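Local coordinates for uncharacterized protein (Bacteroides ovatus, PDB 4FS7) that is of unknown function but, as an extracellular leucine-rich repeat protein of the BspA type, probably serves in protein binding, at residues T230-I235 with S247-C252; V286-K291 with D306-I311; V302-S307 with I325-L330; L354-A359 with E378-D383. All blocks are in the same frame, centred on the assembly; numbering follows the deposited sequence. Where two conformers were deposited one is given.

Contact 1: residues T230-I235 with S247-C252; sequences TGVKNI and SVFYGC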
# COMPACT_ATOMS: atom_id res chain seq x y z
N THR A 230 -5.16 5.58 -3.66
CA THR A 230 -4.13 6.33 -4.34
C THR A 230 -4.72 7.32 -5.33
O THR A 230 -5.95 7.38 -5.51
CB THR A 230 -3.10 5.40 -5.00
OG1 THR A 230 -3.74 4.63 -6.03
CG2 THR A 230 -2.35 4.53 -3.96
N GLY A 231 -3.86 8.09 -5.98
CA GLY A 231 -4.29 9.16 -6.87
C GLY A 231 -4.28 8.77 -8.34
O GLY A 231 -4.40 9.66 -9.19
N VAL A 232 -4.14 7.48 -8.66
CA VAL A 232 -4.00 7.08 -10.05
C VAL A 232 -5.24 7.43 -10.86
O VAL A 232 -6.38 7.34 -10.38
CB VAL A 232 -3.70 5.56 -10.14
CG1 VAL A 232 -2.29 5.30 -9.51
CG2 VAL A 232 -4.79 4.71 -9.45
N LYS A 233 -5.02 7.83 -12.11
CA LYS A 233 -6.12 8.30 -12.99
C LYS A 233 -6.52 7.29 -14.05
O LYS A 233 -7.71 7.09 -14.29
CB LYS A 233 -5.71 9.61 -13.67
CG LYS A 233 -6.81 10.23 -14.56
CD LYS A 233 -6.24 11.44 -15.38
CE LYS A 233 -7.32 12.44 -15.80
NZ LYS A 233 -7.86 13.22 -14.62
N ASN A 234 -5.55 6.67 -14.73
CA ASN A 234 -5.81 5.71 -15.80
C ASN A 234 -4.86 4.55 -15.62
O ASN A 234 -3.64 4.73 -15.67
CB ASN A 234 -5.62 6.35 -17.19
CG ASN A 234 -6.57 7.49 -17.43
OD1 ASN A 234 -7.79 7.30 -17.63
ND2 ASN A 234 -6.05 8.67 -17.39
N ILE A 235 -5.39 3.37 -15.35
CA ILE A 235 -4.59 2.21 -15.13
C ILE A 235 -4.70 1.26 -16.31
O ILE A 235 -5.80 0.92 -16.78
CB ILE A 235 -5.05 1.50 -13.80
CG1 ILE A 235 -4.56 2.28 -12.61
CG2 ILE A 235 -4.53 0.04 -13.73
CD1 ILE A 235 -3.01 2.23 -12.38
N SER A 247 -8.83 -6.22 -3.67
CA SER A 247 -9.02 -4.85 -3.23
C SER A 247 -7.82 -3.95 -3.60
O SER A 247 -7.58 -2.96 -2.94
CB SER A 247 -9.28 -4.78 -1.72
OG SER A 247 -10.36 -5.66 -1.36
N VAL A 248 -7.14 -4.24 -4.71
CA VAL A 248 -5.90 -3.58 -5.00
C VAL A 248 -6.08 -2.09 -5.18
O VAL A 248 -5.19 -1.34 -4.80
CB VAL A 248 -5.17 -4.21 -6.20
CG1 VAL A 248 -3.90 -3.43 -6.58
CG2 VAL A 248 -4.83 -5.68 -5.96
N PHE A 249 -7.20 -1.68 -5.79
CA PHE A 249 -7.47 -0.32 -6.04
C PHE A 249 -8.67 0.19 -5.22
O PHE A 249 -9.36 1.16 -5.58
CB PHE A 249 -7.74 -0.07 -7.54
CG PHE A 249 -6.54 -0.37 -8.39
CD1 PHE A 249 -5.54 0.59 -8.59
CD2 PHE A 249 -6.37 -1.63 -8.94
CE1 PHE A 249 -4.42 0.30 -9.34
CE2 PHE A 249 -5.27 -1.91 -9.68
CZ PHE A 249 -4.27 -0.96 -9.88
N TYR A 250 -8.89 -0.41 -4.07
CA TYR A 250 -10.06 -0.08 -3.27
C TYR A 250 -10.18 1.40 -3.01
O TYR A 250 -9.26 2.03 -2.51
CB TYR A 250 -9.97 -0.82 -1.91
CG TYR A 250 -11.19 -0.63 -1.07
CD1 TYR A 250 -11.36 0.51 -0.31
CD2 TYR A 250 -12.22 -1.55 -1.09
CE1 TYR A 250 -12.53 0.75 0.40
CE2 TYR A 250 -13.38 -1.32 -0.34
CZ TYR A 250 -13.53 -0.18 0.37
OH TYR A 250 -14.74 -0.00 1.04
N GLY A 251 -11.34 1.98 -3.32
CA GLY A 251 -11.64 3.31 -2.94
C GLY A 251 -10.89 4.43 -3.63
O GLY A 251 -10.89 5.56 -3.15
N CYS A 252 -10.19 4.12 -4.73
CA CYS A 252 -9.48 5.17 -5.48
C CYS A 252 -10.50 6.12 -6.06
O CYS A 252 -11.32 5.71 -6.83
CB CYS A 252 -8.62 4.59 -6.58
SG CYS A 252 -7.17 3.71 -5.98
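One direct hydrogen bond spans the two segments, and it ends on sulphur. The backbone N-H of Thr230 is directed at SG of Cys252, with N and SG 3.6 Å apart and an angle of 157° at the hydrogen, so the bond is long but fairly straight. Cys252 places its SG anti to its own carbonyl carbon (chi1 -71°), which swings the sulphur toward Thr230. OG1 of Thr230 also lies 3.6 Å from that SG, yet its hydrogen bond is made with the carbonyl oxygen of Leu227. The chain before the sulphur folds back twice, in a type I turn from Ser247 to Tyr250 and a type II turn from Phe249 to Cys252. Gly251 occupies the third position of the second turn with positive phi, a conformation that glycine adopts easily. Such phenylalanine, glycine and cysteine loops recur in BspA-type leucine-rich repeats, where one coil stacks on the next and the apolar side chains fill the interior of the solenoid. Apolar contacts make up the remainder. Phe249 and Ile235 meet tip to tip: CE1 of the ring is 3.8 Å from Ile235 CG1, and CD1 of the isoleucine packs against the same ring carbon. CG2 of Ile235 reaches the neighbouring ring atom, CZ. Val232 adds its CG2 branch, which lies 4.3 Å from Phe249 CD1 and equally near Cys252 SG. A face of the phenyl ring carries CG1 of Val248, offset toward the rim, and the ring of Phe272 in the following coil meets Phe249 with its plane inclined by about 15°.

Contact 2: residues V286-K291 with D306-I311; sequences VIVPEK and DSVKFI. With EDO (1,2-ethanediol), chain C.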
# COMPACT_ATOMS: atom_id res chain seq x y z
N VAL A 286 -11.04 -14.12 -17.56
CA VAL A 286 -12.12 -15.09 -17.74
C VAL A 286 -13.28 -14.92 -16.73
O VAL A 286 -14.45 -15.13 -17.04
CB VAL A 286 -11.60 -16.54 -17.80
CG1 VAL A 286 -10.93 -16.98 -16.52
CG2 VAL A 286 -12.70 -17.49 -18.13
N ILE A 287 -12.93 -14.59 -15.50
CA ILE A 287 -13.89 -14.35 -14.43
C ILE A 287 -13.79 -12.87 -14.04
O ILE A 287 -12.67 -12.36 -13.86
CB ILE A 287 -13.57 -15.22 -13.20
CG1 ILE A 287 -13.75 -16.70 -13.49
CG2 ILE A 287 -14.44 -14.80 -11.97
CD1 ILE A 287 -12.97 -17.61 -12.57
N VAL A 288 -14.94 -12.21 -13.88
CA VAL A 288 -15.05 -10.94 -13.17
C VAL A 288 -15.33 -11.31 -11.70
O VAL A 288 -16.42 -11.78 -11.41
CB VAL A 288 -16.19 -10.02 -13.67
CG1 VAL A 288 -16.24 -8.69 -12.84
CG2 VAL A 288 -16.06 -9.74 -15.17
N PRO A 289 -14.34 -11.23 -10.80
CA PRO A 289 -14.57 -11.74 -9.43
C PRO A 289 -15.65 -10.99 -8.67
O PRO A 289 -16.10 -9.91 -9.06
CB PRO A 289 -13.20 -11.50 -8.74
CG PRO A 289 -12.23 -11.40 -9.81
CD PRO A 289 -12.94 -10.81 -10.99
N GLU A 290 -16.04 -11.56 -7.54
CA GLU A 290 -16.98 -10.90 -6.67
C GLU A 290 -16.63 -9.44 -6.43
O GLU A 290 -15.46 -9.11 -6.19
CB GLU A 290 -17.12 -11.66 -5.34
CG GLU A 290 -15.87 -11.64 -4.47
CD GLU A 290 -16.06 -12.11 -3.04
OE1 GLU A 290 -16.88 -13.03 -2.84
OE2 GLU A 290 -15.39 -11.60 -2.12
N LYS A 291 -17.64 -8.58 -6.47
CA LYS A 291 -17.57 -7.22 -6.01
C LYS A 291 -16.55 -6.39 -6.77
O LYS A 291 -16.19 -5.30 -6.29
CB LYS A 291 -17.28 -7.18 -4.50
CG LYS A 291 -18.30 -7.97 -3.66
CD LYS A 291 -17.78 -8.27 -2.24
CE LYS A 291 -18.70 -9.19 -1.49
NZ LYS A 291 -18.03 -9.61 -0.21
N ASP A 306 -14.41 -11.08 -25.35
CA ASP A 306 -14.98 -12.38 -25.61
C ASP A 306 -14.44 -13.45 -24.70
O ASP A 306 -15.01 -14.54 -24.59
CB ASP A 306 -14.75 -12.79 -27.07
CG ASP A 306 -15.52 -11.97 -28.07
OD1 ASP A 306 -16.43 -11.18 -27.71
OD2 ASP A 306 -15.19 -12.17 -29.28
N SER A 307 -13.29 -13.19 -24.10
CA SER A 307 -12.67 -14.10 -23.15
C SER A 307 -13.40 -14.14 -21.79
O SER A 307 -13.12 -15.02 -21.00
CB SER A 307 -11.19 -13.71 -22.94
OG SER A 307 -11.04 -12.32 -22.75
N VAL A 308 -14.29 -13.19 -21.48
CA VAL A 308 -15.02 -13.14 -20.21
C VAL A 308 -16.18 -14.13 -20.23
O VAL A 308 -17.07 -14.07 -21.08
CB VAL A 308 -15.52 -11.73 -19.89
CG1 VAL A 308 -16.27 -11.76 -18.56
CG2 VAL A 308 -14.36 -10.73 -19.90
N LYS A 309 -16.21 -15.01 -19.25
CA LYS A 309 -17.23 -16.04 -19.17
C LYS A 309 -18.06 -16.10 -17.91
O LYS A 309 -19.11 -16.74 -17.88
CB LYS A 309 -16.60 -17.40 -19.42
CG LYS A 309 -16.01 -17.48 -20.87
CD LYS A 309 -15.46 -18.82 -21.30
CE LYS A 309 -14.70 -18.65 -22.65
NZ LYS A 309 -14.24 -19.94 -23.21
N PHE A 310 -17.63 -15.42 -16.85
CA PHE A 310 -18.35 -15.43 -15.57
C PHE A 310 -18.40 -14.05 -14.98
O PHE A 310 -17.36 -13.37 -14.89
CB PHE A 310 -17.70 -16.37 -14.57
CG PHE A 310 -17.58 -17.77 -15.08
CD1 PHE A 310 -16.49 -18.18 -15.86
CD2 PHE A 310 -18.60 -18.68 -14.86
CE1 PHE A 310 -16.42 -19.49 -16.37
CE2 PHE A 310 -18.52 -19.97 -15.34
CZ PHE A 310 -17.43 -20.37 -16.11
N ILE A 311 -19.57 -13.61 -14.54
CA ILE A 311 -19.74 -12.34 -13.84
C ILE A 311 -20.05 -12.66 -12.37
O ILE A 311 -21.08 -13.25 -12.05
CB ILE A 311 -20.91 -11.47 -14.40
CG1 ILE A 311 -20.88 -11.38 -15.94
CG2 ILE A 311 -20.89 -10.08 -13.70
CD1 ILE A 311 -19.63 -10.69 -16.47
C1 EDO C . -9.91 -13.72 -12.76
O1 EDO C . -10.17 -14.51 -13.98
C2 EDO C . -10.01 -14.52 -11.43
O2 EDO C . -8.72 -15.02 -11.02
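Two short strands run parallel here, Ile287 pairing with Phe310 and Val288 with Ile311, and the straightest bond between them joins Val288 N to Phe310 O at 2.9 Å with 177° at the hydrogen. The carbonyl oxygen of Val286 is gripped twice: Lys309 N approaches on a lone pair at 2.8 Å, while Phe310 N comes nearly along the C=O axis at 3.2 Å. On one face of the sheet, Ile287 and Phe310 cross obliquely, with CG1 of the isoleucine 3.9 Å from ring atom CD1. The other face turns to the interior, where Val288 and Ile311 lie side by side; Val288 CG2 touches Ile311 CD1 at 3.9 Å and also meets Val308 CG1. Outside this pairing, an ethanediol molecule, probably from the crystallisation liquor, accepts a hydrogen bond from Ile287 N through its O1, 3.2 Å away. The diol is also hydrogen-bonded to Ser285 OG and Ile267 N. Strand 287-288 is one of the two outer strands of a four-stranded parallel sheet, and 310-311 is its neighbour; Ile311 carries the pairing onward to Glu333, while Tyr283, at the end of the preceding strand 280-283, packs on Val288 and Val308.

Contact 3: residues V302-S307 with I325-L330; sequences VKLLDS and IDLPYL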
# COMPACT_ATOMS: atom_id res chain seq x y z
N VAL A 302 -18.57 -0.15 -20.20
CA VAL A 302 -17.95 -1.41 -19.83
C VAL A 302 -17.80 -2.29 -21.05
O VAL A 302 -18.81 -2.71 -21.66
CB VAL A 302 -18.75 -2.17 -18.74
CG1 VAL A 302 -18.06 -3.50 -18.43
CG2 VAL A 302 -18.94 -1.32 -17.50
N LYS A 303 -16.56 -2.51 -21.46
CA LYS A 303 -16.23 -3.45 -22.52
C LYS A 303 -15.71 -4.74 -21.94
O LYS A 303 -14.60 -4.78 -21.40
CB LYS A 303 -15.24 -2.83 -23.51
CG LYS A 303 -14.76 -3.84 -24.57
CD LYS A 303 -15.84 -4.26 -25.51
CE LYS A 303 -15.35 -5.41 -26.44
NZ LYS A 303 -16.41 -5.79 -27.46
N LEU A 304 -16.52 -5.78 -22.01
CA LEU A 304 -16.14 -7.15 -21.65
C LEU A 304 -15.68 -7.88 -22.90
O LEU A 304 -16.45 -8.01 -23.84
CB LEU A 304 -17.28 -7.91 -20.97
CG LEU A 304 -17.83 -7.27 -19.71
CD1 LEU A 304 -19.00 -8.16 -19.18
CD2 LEU A 304 -16.74 -7.03 -18.63
N LEU A 305 -14.44 -8.32 -22.93
CA LEU A 305 -13.91 -9.05 -24.07
C LEU A 305 -14.52 -10.45 -24.17
O LEU A 305 -15.12 -10.93 -23.21
CB LEU A 305 -12.39 -9.10 -24.01
CG LEU A 305 -11.71 -7.70 -24.03
CD1 LEU A 305 -10.19 -7.88 -23.88
CD2 LEU A 305 -12.06 -6.83 -25.20
N ASP A 306 -14.41 -11.08 -25.35
CA ASP A 306 -14.98 -12.38 -25.61
C ASP A 306 -14.44 -13.45 -24.70
O ASP A 306 -15.01 -14.54 -24.59
CB ASP A 306 -14.75 -12.79 -27.07
CG ASP A 306 -15.52 -11.97 -28.07
OD1 ASP A 306 -16.43 -11.18 -27.71
OD2 ASP A 306 -15.19 -12.17 -29.28
N SER A 307 -13.29 -13.19 -24.10
CA SER A 307 -12.67 -14.10 -23.15
C SER A 307 -13.40 -14.14 -21.79
O SER A 307 -13.12 -15.02 -21.00
CB SER A 307 -11.19 -13.71 -22.94
OG SER A 307 -11.04 -12.32 -22.75
N ILE A 325 -24.89 -2.62 -21.12
CA ILE A 325 -23.76 -3.52 -21.11
C ILE A 325 -24.01 -4.68 -22.08
O ILE A 325 -25.11 -5.27 -22.13
CB ILE A 325 -23.37 -3.98 -19.71
CG1 ILE A 325 -21.99 -4.68 -19.68
CG2 ILE A 325 -24.50 -4.89 -19.13
CD1 ILE A 325 -21.50 -5.03 -18.26
N ASP A 326 -23.01 -4.90 -22.92
CA ASP A 326 -23.01 -5.99 -23.90
C ASP A 326 -22.29 -7.15 -23.27
O ASP A 326 -21.08 -7.11 -23.05
CB ASP A 326 -22.36 -5.49 -25.19
CG ASP A 326 -22.30 -6.54 -26.30
OD1 ASP A 326 -23.11 -7.46 -26.31
OD2 ASP A 326 -21.43 -6.38 -27.19
N LEU A 327 -23.03 -8.19 -22.94
CA LEU A 327 -22.45 -9.43 -22.39
C LEU A 327 -21.93 -10.22 -23.57
O LEU A 327 -22.66 -10.44 -24.54
CB LEU A 327 -23.48 -10.23 -21.62
CG LEU A 327 -24.01 -9.55 -20.34
CD1 LEU A 327 -24.89 -10.57 -19.59
CD2 LEU A 327 -22.90 -8.98 -19.48
N PRO A 328 -20.67 -10.67 -23.50
CA PRO A 328 -20.11 -11.32 -24.67
C PRO A 328 -20.63 -12.73 -24.86
O PRO A 328 -21.26 -13.35 -23.97
CB PRO A 328 -18.60 -11.28 -24.40
CG PRO A 328 -18.49 -11.23 -22.93
CD PRO A 328 -19.65 -10.37 -22.49
N TYR A 329 -20.34 -13.25 -26.04
CA TYR A 329 -21.10 -14.37 -26.54
C TYR A 329 -20.93 -15.72 -25.89
O TYR A 329 -21.69 -16.64 -26.20
CB TYR A 329 -20.97 -14.50 -28.07
CG TYR A 329 -19.71 -15.19 -28.55
CD1 TYR A 329 -18.47 -14.62 -28.38
CD2 TYR A 329 -19.77 -16.42 -29.18
CE1 TYR A 329 -17.32 -15.26 -28.80
CE2 TYR A 329 -18.60 -17.09 -29.62
CZ TYR A 329 -17.37 -16.48 -29.45
OH TYR A 329 -16.21 -17.11 -29.87
N LEU A 330 -19.96 -15.86 -24.98
CA LEU A 330 -19.72 -17.10 -24.27
C LEU A 330 -19.95 -16.98 -22.74
O LEU A 330 -19.58 -17.88 -21.98
CB LEU A 330 -18.32 -17.64 -24.59
CG LEU A 330 -18.11 -18.01 -26.05
CD1 LEU A 330 -16.62 -18.25 -26.31
CD2 LEU A 330 -18.93 -19.28 -26.38
O HOH W 1 -21.04 -2.69 -23.35
O HOH W 2 -19.20 -5.30 -23.04
O HOH W 3 -18.94 -5.42 -26.32
O HOH W 4 -18.96 -7.65 -24.96
O HOH W 5 -17.71 -14.46 -23.78
O HOH W 6 -19.18 -11.32 -27.97
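Leu304 sets its CG anti to the carbonyl carbon (chi1 -58°), and Ile325 its CG1 anti to the backbone N (chi1 -167°), so that the two branched ends turn toward the facing segment. Ile325 and Val302 side chains cross obliquely, Ile325 CD1 lying 3.8 Å from Val302 CG1. Leu304 lies alongside Leu327, their CD1 and CD2 atoms 4.0 Å apart, and its CB rests 3.7 Å from Pro328 CD. The proline ring also lays CG against Leu305 O at 3.4 Å. Replacing Pro328 by an alanine would remove CG and CD and probably leave Leu304 and the Leu305 carbonyl less well packed. The side chains of Asp306 and Tyr329 cross at about a right angle, carboxylate and ring planes 78° apart, with Asp306 OD2 3.8 Å from Tyr329 CE1.

Water, not direct hydrogen bonding, links the backbones. One molecule donates to Val302 O and accepts from Asp326 N, another joins Asp306 O to Leu330 N, and a third runs from Asp306 OD1 to Tyr329 N. Lys303 NZ and Asp326 OD2, 5.1 Å apart, share a water. Near-parallel segments with Leu304 and Leu327 buried side by side are consistent with successive coils of a BspA-type leucine-rich repeat solenoid.

Contact 4: residues L354-A359 with E378-D383; sequences LRKIGA and EQYRYD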
# COMPACT_ATOMS: atom_id res chain seq x y z
N LEU A 354 -25.63 -18.61 -21.68
CA LEU A 354 -25.95 -18.38 -20.27
C LEU A 354 -26.68 -19.56 -19.69
O LEU A 354 -27.70 -20.00 -20.24
CB LEU A 354 -26.79 -17.11 -20.13
CG LEU A 354 -27.05 -16.51 -18.76
CD1 LEU A 354 -25.69 -16.02 -18.16
CD2 LEU A 354 -28.07 -15.35 -18.89
N ARG A 355 -26.18 -20.04 -18.57
CA ARG A 355 -26.72 -21.19 -17.87
C ARG A 355 -27.38 -20.85 -16.56
O ARG A 355 -28.24 -21.59 -16.09
CB ARG A 355 -25.60 -22.21 -17.59
CG ARG A 355 -24.90 -22.76 -18.82
CD ARG A 355 -23.96 -23.91 -18.42
NE ARG A 355 -22.69 -23.46 -17.83
CZ ARG A 355 -22.43 -23.30 -16.52
NH1 ARG A 355 -23.38 -23.55 -15.59
NH2 ARG A 355 -21.20 -22.90 -16.11
N LYS A 356 -26.97 -19.76 -15.94
CA LYS A 356 -27.39 -19.46 -14.55
C LYS A 356 -27.42 -17.94 -14.35
O LYS A 356 -26.51 -17.25 -14.77
CB LYS A 356 -26.39 -20.10 -13.53
CG LYS A 356 -26.90 -20.08 -12.07
CD LYS A 356 -25.88 -20.55 -11.04
CE LYS A 356 -25.52 -22.00 -11.14
NZ LYS A 356 -26.69 -22.96 -10.97
N ILE A 357 -28.46 -17.48 -13.65
CA ILE A 357 -28.56 -16.13 -13.14
C ILE A 357 -28.75 -16.26 -11.63
O ILE A 357 -29.59 -17.02 -11.18
CB ILE A 357 -29.74 -15.34 -13.75
CG1 ILE A 357 -29.52 -15.20 -15.27
CG2 ILE A 357 -29.94 -13.97 -13.09
CD1 ILE A 357 -30.73 -14.65 -16.03
N GLY A 358 -27.94 -15.53 -10.86
CA GLY A 358 -27.99 -15.64 -9.41
C GLY A 358 -29.12 -14.85 -8.78
O GLY A 358 -29.76 -14.00 -9.41
N ALA A 359 -29.34 -15.10 -7.50
CA ALA A 359 -30.47 -14.53 -6.79
C ALA A 359 -30.40 -13.02 -6.84
O ALA A 359 -29.36 -12.40 -6.53
CB ALA A 359 -30.55 -15.03 -5.36
N GLU A 378 -36.61 -19.18 -17.76
CA GLU A 378 -37.72 -18.40 -17.24
C GLU A 378 -37.83 -18.40 -15.71
O GLU A 378 -38.42 -17.47 -15.17
CB GLU A 378 -39.07 -18.77 -17.90
CG GLU A 378 -39.51 -20.17 -17.58
CD GLU A 378 -40.90 -20.52 -18.08
OE1 GLU A 378 -41.39 -19.84 -19.01
OE2 GLU A 378 -41.50 -21.48 -17.53
N GLN A 379 -37.30 -19.42 -15.04
CA GLN A 379 -37.33 -19.44 -13.56
C GLN A 379 -36.57 -18.28 -12.96
O GLN A 379 -36.79 -17.97 -11.80
CB GLN A 379 -36.79 -20.76 -13.02
CG GLN A 379 -35.31 -21.01 -13.19
CD GLN A 379 -34.92 -21.62 -14.54
OE1 GLN A 379 -35.63 -21.52 -15.58
NE2 GLN A 379 -33.77 -22.28 -14.53
N TYR A 380 -35.67 -17.67 -13.73
CA TYR A 380 -34.93 -16.51 -13.22
C TYR A 380 -35.68 -15.19 -13.37
O TYR A 380 -35.17 -14.13 -13.01
CB TYR A 380 -33.53 -16.45 -13.86
CG TYR A 380 -32.71 -17.66 -13.56
CD1 TYR A 380 -32.49 -18.07 -12.25
CD2 TYR A 380 -32.16 -18.44 -14.58
CE1 TYR A 380 -31.73 -19.21 -11.96
CE2 TYR A 380 -31.39 -19.56 -14.29
CZ TYR A 380 -31.17 -19.95 -12.96
OH TYR A 380 -30.42 -21.08 -12.70
N ARG A 381 -36.93 -15.22 -13.84
CA ARG A 381 -37.67 -14.00 -13.98
C ARG A 381 -37.88 -13.30 -12.63
O ARG A 381 -38.00 -12.08 -12.56
CB ARG A 381 -39.03 -14.24 -14.66
CG ARG A 381 -40.03 -15.08 -13.89
CD ARG A 381 -41.17 -15.41 -14.86
NE ARG A 381 -42.22 -16.22 -14.34
CZ ARG A 381 -42.18 -17.54 -14.20
NH1 ARG A 381 -41.10 -18.23 -14.48
NH2 ARG A 381 -43.28 -18.17 -13.77
N TYR A 382 -37.87 -14.07 -11.55
CA TYR A 382 -38.06 -13.52 -10.21
C TYR A 382 -36.87 -12.70 -9.71
O TYR A 382 -37.00 -11.97 -8.71
CB TYR A 382 -38.37 -14.64 -9.22
CG TYR A 382 -39.47 -15.56 -9.67
CD1 TYR A 382 -40.76 -15.10 -9.79
CD2 TYR A 382 -39.20 -16.89 -10.01
CE1 TYR A 382 -41.79 -15.94 -10.21
CE2 TYR A 382 -40.21 -17.75 -10.41
CZ TYR A 382 -41.49 -17.26 -10.55
OH TYR A 382 -42.49 -18.11 -10.99
N ASP A 383 -35.76 -12.77 -10.44
CA ASP A 383 -34.54 -12.06 -10.09
C ASP A 383 -34.43 -10.69 -10.75
O ASP A 383 -33.41 -10.01 -10.62
CB ASP A 383 -33.37 -12.97 -10.38
CG ASP A 383 -33.45 -14.23 -9.50
OD1 ASP A 383 -33.52 -14.07 -8.26
OD2 ASP A 383 -33.58 -15.33 -10.05
O HOH W 7 -30.12 -22.74 -14.55
O HOH W 8 -31.58 -16.96 -9.10
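Ring packing dominates this contact. Tyr380 holds its CG anti to the carbonyl carbon (chi1 -60°) and lays one face of the phenol over the backbone of Ile357, whose N stands 3.6 Å above the ring plane, offset toward the rim. CB of Ile357 makes a CH-pi contact with the same ring, 4.1 Å from its centroid and 25° off the normal. Ile357 O lies 3.2 Å from Tyr380 CE1, and CG of Lys356 is near the phenol oxygen. The opposite face of the ring is covered by CG of Gln379. Tyr380 belongs to a 3-10 segment that runs through 378-383, follows strand 370-374 and packs on the edge strand 356-357 of a four-stranded parallel sheet, near the C-terminal end of the leucine-rich repeat solenoid. A leucine at Tyr380 would lack the flat ring and hydroxyl, and would probably lose both the broad cover over Ile357 and the water link to Arg355.

Polar contacts across the segments pass through water. One molecule donates to Arg355 O and lies 2.5 Å from Tyr380 OH; a second donates to both Ile357 O and Asp383 OD2. The other carboxylate oxygen, Asp383 OD1, sits 3.4 Å from Ala359 CA and accepts a hydrogen bond from the backbone N of Asn360. Within the 3-10 segment, Glu378 O receives both Arg381 N and Arg381 NH1, the latter from above the carbonyl plane.

Along the chain contact 1 comes first and closes before the others open. Contacts 2 and 3 interlock, sharing Asp306 and Ser307, and contact 4 follows toward the C-terminus. Centres of contacts 2 and 3 are about 9 Å apart, and they touch where Ile311 CD1 meets Leu304 CD1 at 3.8 Å. Contacts 2 and 4 use the outermost strands, 287-288 and 356-357, of one parallel sheet, their centres about 17 Å apart. Contacts 1 and 3 likewise reach opposite ends of another, through strands 234-237 and 301-304. Contact 1 lies about 33 Å from contact 4, centre to centre. Repeating coils thus build one elongated solenoid through short-range contacts within and between successive coils.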